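Local atomic coordinates of endoglucanase E (Clostridium thermocellum, PDB entry 2WAO), a protein that probably removes acetyl groups from plant cell-wall polysaccharides through its family 2 carbohydrate esterase domain, which also binds cello-oligosaccharides, as part of a larger endo-1,4-beta-glucanase. Residues A[214-218]-A[327-333]; A[35-40]-A[112-118]. All blocks are in the same frame, centred on the assembly; numbering follows the deposited sequence.

Contact 1: residues A[214-218]-A[327-333]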
loop_
_atom_site.group_PDB
_atom_site.type_symbol
_atom_site.label_atom_id
_atom_site.label_comp_id
_atom_site.label_asym_id
_atom_site.label_seq_id
_atom_site.Cartn_x
_atom_site.Cartn_y
_atom_site.Cartn_z
ATOM N N PRO A 214 8.793 -4.173 10.480
ATOM C CA PRO A 214 9.526 -4.075 9.195
ATOM C C PRO A 214 10.956 -3.544 9.480
ATOM O O PRO A 214 11.160 -2.818 10.500
ATOM C CB PRO A 214 8.689 -3.032 8.428
ATOM C CG PRO A 214 8.203 -2.122 9.500
ATOM C CD PRO A 214 7.865 -3.035 10.662
ATOM N N GLN A 215 11.910 -3.877 8.597
ATOM C CA GLN A 215 13.236 -3.308 8.652
ATOM C C GLN A 215 13.230 -1.967 7.919
ATOM O O GLN A 215 14.164 -1.190 8.072
ATOM C CB GLN A 215 14.284 -4.251 8.027
ATOM C CG GLN A 215 14.350 -5.635 8.697
ATOM C CD GLN A 215 13.434 -6.668 8.081
ATOM O OE1 GLN A 215 12.775 -6.419 7.105
ATOM N NE2 GLN A 215 13.397 -7.850 8.670
ATOM N N VAL A 216 12.189 -1.721 7.088
ATOM C CA VAL A 216 12.152 -0.502 6.272
ATOM C C VAL A 216 10.749 0.080 6.384
ATOM O O VAL A 216 9.776 -0.659 6.267
ATOM C CB VAL A 216 12.369 -0.813 4.765
ATOM C CG1 VAL A 216 12.288 0.478 3.928
ATOM C CG2 VAL A 216 13.745 -1.417 4.550
ATOM N N VAL A 217 10.670 1.403 6.547
ATOM C CA VAL A 217 9.401 2.119 6.464
ATOM C C VAL A 217 9.618 3.198 5.386
ATOM O O VAL A 217 10.621 3.877 5.400
ATOM C CB VAL A 217 9.004 2.747 7.833
ATOM C CG1 VAL A 217 7.673 3.575 7.738
ATOM C CG2 VAL A 217 8.865 1.644 8.891
ATOM N N VAL A 218 8.648 3.362 4.493
ATOM C CA VAL A 218 8.660 4.372 3.444
ATOM C C VAL A 218 7.454 5.281 3.680
ATOM O O VAL A 218 6.305 4.808 3.755
ATOM C CB VAL A 218 8.605 3.695 2.028
ATOM C CG1 VAL A 218 8.575 4.749 0.903
ATOM C CG2 VAL A 218 9.819 2.752 1.817
ATOM N N ILE A 327 16.896 1.609 -1.105
ATOM C CA ILE A 327 16.784 0.612 -0.036
ATOM C C ILE A 327 17.930 -0.427 -0.148
ATOM O O ILE A 327 18.570 -0.752 0.856
ATOM C CB ILE A 327 15.422 -0.039 -0.025
ATOM C CG1 ILE A 327 14.361 1.004 0.330
ATOM C CG2 ILE A 327 15.398 -1.166 1.006
ATOM C CD1 ILE A 327 12.916 0.533 0.009
ATOM N N LYS A 328 18.226 -0.880 -1.362
ATOM C CA LYS A 328 19.348 -1.827 -1.554
ATOM C C LYS A 328 20.647 -1.253 -0.984
ATOM O O LYS A 328 21.370 -1.956 -0.287
ATOM C CB LYS A 328 19.574 -2.152 -3.045
ATOM C CG LYS A 328 18.659 -3.217 -3.564
ATOM C CD LYS A 328 19.010 -3.546 -5.029
ATOM C CE LYS A 328 18.203 -4.764 -5.472
ATOM N NZ LYS A 328 18.186 -4.891 -6.981
ATOM N N ASN A 329 20.920 0.014 -1.304
ATOM C CA ASN A 329 22.067 0.773 -0.815
ATOM C C ASN A 329 22.188 0.805 0.707
ATOM O O ASN A 329 23.271 0.464 1.260
ATOM C CB ASN A 329 22.014 2.211 -1.324
ATOM C CG ASN A 329 23.244 3.051 -0.901
ATOM O OD1 ASN A 329 23.116 4.092 -0.239
ATOM N ND2 ASN A 329 24.415 2.629 -1.326
ATOM N N LYS A 330 21.116 1.236 1.385
ATOM C CA LYS A 330 21.144 1.360 2.847
ATOM C C LYS A 330 21.076 0.044 3.593
ATOM O O LYS A 330 21.638 -0.065 4.688
ATOM C CB LYS A 330 20.025 2.267 3.380
ATOM C CG LYS A 330 20.015 3.646 2.757
ATOM C CD LYS A 330 21.223 4.459 3.115
ATOM C CE LYS A 330 21.077 5.825 2.435
ATOM N NZ LYS A 330 22.339 6.595 2.529
ATOM N N LEU A 331 20.320 -0.914 3.065
ATOM C CA LEU A 331 20.065 -2.157 3.776
ATOM C C LEU A 331 21.083 -3.255 3.398
ATOM O O LEU A 331 21.216 -4.220 4.114
ATOM C CB LEU A 331 18.612 -2.636 3.529
ATOM C CG LEU A 331 17.888 -1.887 4.668
ATOM C CD1 LEU A 331 17.275 -0.549 4.341
ATOM C CD2 LEU A 331 17.137 -2.716 5.681
ATOM N N GLY A 332 21.748 -3.111 2.260
ATOM C CA GLY A 332 22.479 -4.231 1.654
ATOM C C GLY A 332 21.566 -5.381 1.228
ATOM O O GLY A 332 21.929 -6.546 1.378
ATOM N N TRP A 333 20.359 -5.049 0.748
ATOM C CA TRP A 333 19.368 -6.032 0.316
ATOM C C TRP A 333 19.518 -6.358 -1.176
ATOM O O TRP A 333 18.624 -6.129 -1.995
ATOM C CB TRP A 333 17.981 -5.493 0.578
ATOM C CG TRP A 333 17.471 -5.741 1.967
ATOM C CD1 TRP A 333 18.162 -6.257 3.024
ATOM C CD2 TRP A 333 16.168 -5.426 2.432
ATOM N NE1 TRP A 333 17.332 -6.309 4.150
ATOM C CE2 TRP A 333 16.102 -5.802 3.792
ATOM C CE3 TRP A 333 15.015 -4.894 1.807
ATOM C CZ2 TRP A 333 14.934 -5.634 4.560
ATOM C CZ3 TRP A 333 13.858 -4.724 2.567
ATOM C CH2 TRP A 333 13.827 -5.087 3.937
#
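Pro214 opens the approach to the strand, and Gln215 makes the first contact with 327-333. Its CB lies 4.0 Å from Leu331 CD2, and its OE1 comes within 3.4 Å of Trp333 CZ2, near the plane of the indole and so at the ring edge. That carbonyl accepts a hydrogen bond from Lys124 N, while NE2 donates to Glu122 O, so the amide is tied to the start of strand 123-129 and the residue just before it. Val216 is the centre of the interface, with 70 Å² covered by the other segment. One methyl, CG2, meets three side chains: Leu331 CD1 at 3.6 Å, Trp333 CH2 at 3.7 Å and Ile327 CG2 at 3.9 Å. Ile327 and Leu331 are one helical turn apart, linked by the Leu331 N to Ile327 O hydrogen bond (2.8 Å). Gly332, with phi 64°, then leaves the helix, and Trp333 follows with its indole against Val216. Strand alternation turns Val217 out of reach of 327-333 and returns Val218 toward the helix, where its CG2 lies 4.2 Å from Ile327 CD1. No hydrogen bond crosses the interface. The axes of strand 216-218 and helix 327-331 approach to 11.2 Å, with an angle of 144° between their N-to-C directions: a helix packed on a sheet through apolar side chains, as expected of the alpha/beta fold of SGNH hydrolases. Strand 216-220 is the middle strand of the five-stranded parallel sheet, between 123-129 and 255-260; the C-terminal helix 313-331 lies on one face, with Leu331 also touching His255, and Arg123 makes a cation-pi contact with Trp333.

Contact 2: residues A[35-40]-A[112-118]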
loop_
_atom_site.group_PDB
_atom_site.type_symbol
_atom_site.label_atom_id
_atom_site.label_comp_id
_atom_site.label_asym_id
_atom_site.label_seq_id
_atom_site.Cartn_x
_atom_site.Cartn_y
_atom_site.Cartn_z
ATOM N N GLU A 35 -2.056 -15.709 0.716
ATOM C CA GLU A 35 -1.163 -16.481 -0.118
ATOM C C GLU A 35 -1.144 -17.955 0.357
ATOM O O GLU A 35 -1.103 -18.235 1.553
ATOM C CB GLU A 35 0.214 -15.824 -0.088
ATOM C CG GLU A 35 1.301 -16.603 -0.731
ATOM C CD GLU A 35 2.674 -15.937 -0.561
ATOM O OE1 GLU A 35 2.822 -15.056 0.337
ATOM O OE2 GLU A 35 3.613 -16.344 -1.293
ATOM N N LEU A 36 -1.230 -18.871 -0.590
ATOM C CA LEU A 36 -1.325 -20.302 -0.233
ATOM C C LEU A 36 -0.839 -21.181 -1.377
ATOM O O LEU A 36 -0.740 -20.726 -2.501
ATOM C CB LEU A 36 -2.775 -20.643 0.176
ATOM C CG LEU A 36 -3.881 -20.428 -0.892
ATOM C CD1 LEU A 36 -3.843 -21.548 -1.957
ATOM C CD2 LEU A 36 -5.241 -20.387 -0.225
ATOM N N ASN A 37 -0.537 -22.436 -1.062
ATOM C CA ASN A 37 -0.304 -23.474 -2.047
ATOM C C ASN A 37 -1.460 -24.469 -2.044
ATOM O O ASN A 37 -1.990 -24.790 -0.987
ATOM C CB ASN A 37 0.993 -24.228 -1.720
ATOM C CG ASN A 37 2.243 -23.352 -1.880
ATOM O OD1 ASN A 37 2.488 -22.771 -2.943
ATOM N ND2 ASN A 37 3.024 -23.265 -0.823
ATOM N N PHE A 38 -1.893 -24.904 -3.221
ATOM C CA PHE A 38 -2.934 -25.924 -3.285
ATOM C C PHE A 38 -2.569 -26.973 -4.319
ATOM O O PHE A 38 -1.789 -26.715 -5.259
ATOM C CB PHE A 38 -4.331 -25.340 -3.552
ATOM C CG PHE A 38 -4.510 -24.779 -4.930
ATOM C CD1 PHE A 38 -5.137 -25.538 -5.938
ATOM C CD2 PHE A 38 -4.086 -23.485 -5.221
ATOM C CE1 PHE A 38 -5.307 -25.028 -7.255
ATOM C CE2 PHE A 38 -4.275 -22.955 -6.528
ATOM C CZ PHE A 38 -4.896 -23.755 -7.557
ATOM N N TYR A 39 -3.148 -28.146 -4.130
ATOM C CA TYR A 39 -3.032 -29.230 -5.091
ATOM C C TYR A 39 -4.381 -29.347 -5.790
ATOM O O TYR A 39 -5.412 -29.430 -5.147
ATOM C CB TYR A 39 -2.701 -30.565 -4.407
ATOM C CG TYR A 39 -2.373 -31.644 -5.425
ATOM C CD1 TYR A 39 -1.060 -31.870 -5.822
ATOM C CD2 TYR A 39 -3.385 -32.381 -6.037
ATOM C CE1 TYR A 39 -0.746 -32.846 -6.787
ATOM C CE2 TYR A 39 -3.084 -33.365 -7.011
ATOM C CZ TYR A 39 -1.759 -33.576 -7.374
ATOM O OH TYR A 39 -1.434 -34.526 -8.325
ATOM N N GLY A 40 -4.370 -29.327 -7.107
ATOM C CA GLY A 40 -5.620 -29.603 -7.851
ATOM C C GLY A 40 -5.618 -28.917 -9.199
ATOM O O GLY A 40 -4.547 -28.724 -9.790
ATOM N N GLY A 112 -9.330 -31.306 -5.090
ATOM C CA GLY A 112 -7.968 -31.128 -4.580
ATOM C C GLY A 112 -7.939 -30.740 -3.101
ATOM O O GLY A 112 -8.873 -31.037 -2.360
ATOM N N LYS A 113 -6.851 -30.101 -2.663
ATOM C CA LYS A 113 -6.649 -29.789 -1.222
ATOM C C LYS A 113 -5.652 -28.667 -1.001
ATOM O O LYS A 113 -4.800 -28.390 -1.851
ATOM C CB LYS A 113 -6.160 -31.021 -0.454
ATOM C CG LYS A 113 -4.831 -31.565 -0.941
ATOM C CD LYS A 113 -4.391 -32.876 -0.219
ATOM C CE LYS A 113 -2.972 -33.234 -0.637
ATOM N NZ LYS A 113 -2.464 -34.471 0.101
ATOM N N LEU A 114 -5.763 -28.054 0.166
ATOM C CA LEU A 114 -4.723 -27.122 0.658
ATOM C C LEU A 114 -3.403 -27.848 0.981
ATOM O O LEU A 114 -3.412 -28.930 1.573
ATOM C CB LEU A 114 -5.240 -26.427 1.898
ATOM C CG LEU A 114 -4.459 -25.215 2.412
ATOM C CD1 LEU A 114 -4.588 -24.074 1.391
ATOM C CD2 LEU A 114 -4.969 -24.800 3.795
ATOM N N LEU A 115 -2.282 -27.249 0.583
ATOM C CA LEU A 115 -0.942 -27.769 0.865
ATOM C C LEU A 115 -0.229 -26.838 1.862
ATOM O O LEU A 115 -0.757 -25.799 2.183
ATOM C CB LEU A 115 -0.135 -27.827 -0.431
ATOM C CG LEU A 115 -0.538 -28.785 -1.536
ATOM C CD1 LEU A 115 0.391 -28.605 -2.780
ATOM C CD2 LEU A 115 -0.507 -30.234 -1.027
ATOM N N ALA A 116 0.920 -27.256 2.408
ATOM C CA ALA A 116 1.749 -26.366 3.255
ATOM C C ALA A 116 1.938 -24.965 2.639
ATOM O O ALA A 116 2.281 -24.852 1.453
ATOM C CB ALA A 116 3.126 -27.015 3.509
ATOM N N ALA A 117 1.776 -23.910 3.448
ATOM C CA ALA A 117 1.956 -22.522 2.951
ATOM C C ALA A 117 3.446 -22.205 2.664
ATOM O O ALA A 117 4.322 -22.894 3.199
ATOM C CB ALA A 117 1.358 -21.518 3.933
ATOM N N PRO A 118 3.734 -21.160 1.840
ATOM C CA PRO A 118 5.120 -20.721 1.647
ATOM C C PRO A 118 5.666 -20.199 2.966
ATOM O O PRO A 118 4.888 -19.832 3.848
ATOM C CB PRO A 118 5.007 -19.568 0.641
ATOM C CG PRO A 118 3.612 -19.696 0.017
ATOM C CD PRO A 118 2.777 -20.311 1.093
HETATM O O HOH W 1 -0.755 -23.159 1.533
#
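Asn37, with 95 Å² covered by the other segment, engages 112-118 through both backbone and side chain. Its O accepts a hydrogen bond from Leu115 N (2.9 Å, N-H...O angle 164°), and its ND2 donates to Ala116 O (2.9 Å, 173°). The amide thus reaches a carbonyl beyond the regular strand pairing. On the same side, a water accepts from Asn37 N at 2.7 Å and donates to Leu115 O at 2.7 Å, bridging the backbones where they begin to separate.

Tyr39 (78 Å²) anchors the regular part. Its N donates to Lys113 O at 2.8 Å, and Lys113 N donates to Tyr39 O at 2.9 Å; this reciprocal pair defines an antiparallel hydrogen-bonded pair, beside the non-hydrogen-bonded pair Phe38-Leu114, whose CA atoms are 4.5 Å apart. Strand 113-114 thereby joins the antiparallel sheet of the N-terminal beta domain, alongside strand 33-40, which also pairs with 85-93. Tyr39 CB lies 4.0 Å from Leu115 CD1, while its hydroxyl makes a weak hydrogen bond with Glu84. At the strand end, Gly112 CA approaches Tyr39 O to 3.1 Å in a CA-H...O contact; an ideal CB on Gly112 would lie 2.0 Å from that oxygen, a clash that the glycine avoids.

Pro118 (67 Å²) closes the other end. Its CD lies 3.5 Å from Asn37 ND2 and 4.3 Å from Leu36 CA, and its CG is 3.6 Å from Glu35 OE2, a carboxylate oxygen hydrogen-bonded to His88. The proline ring also touches Leu12 on strand 12-14.

Overall arrangement
The contacts share no secondary-structure element: contact 1 lies in the SGNH-hydrolase domain, contact 2 in the N-terminal beta domain, with centres 31 Å apart and nearest atoms about 15 Å apart. Contact 1 is buried, four of its six touching residues being buried, and its centre lies about 17 Å from that of the chain. Contact 2, about 26 Å out, is only partly buried. Their chemistry follows suit: helix-on-sheet packing without a crossing hydrogen bond buries 239 Å², whereas strand pairing and the loop that follows bury 549 Å², with three backbone hydrogen bonds, one from an Asn side chain, and a water bridge. Along the chain, both halves of contact 2 precede contact 1.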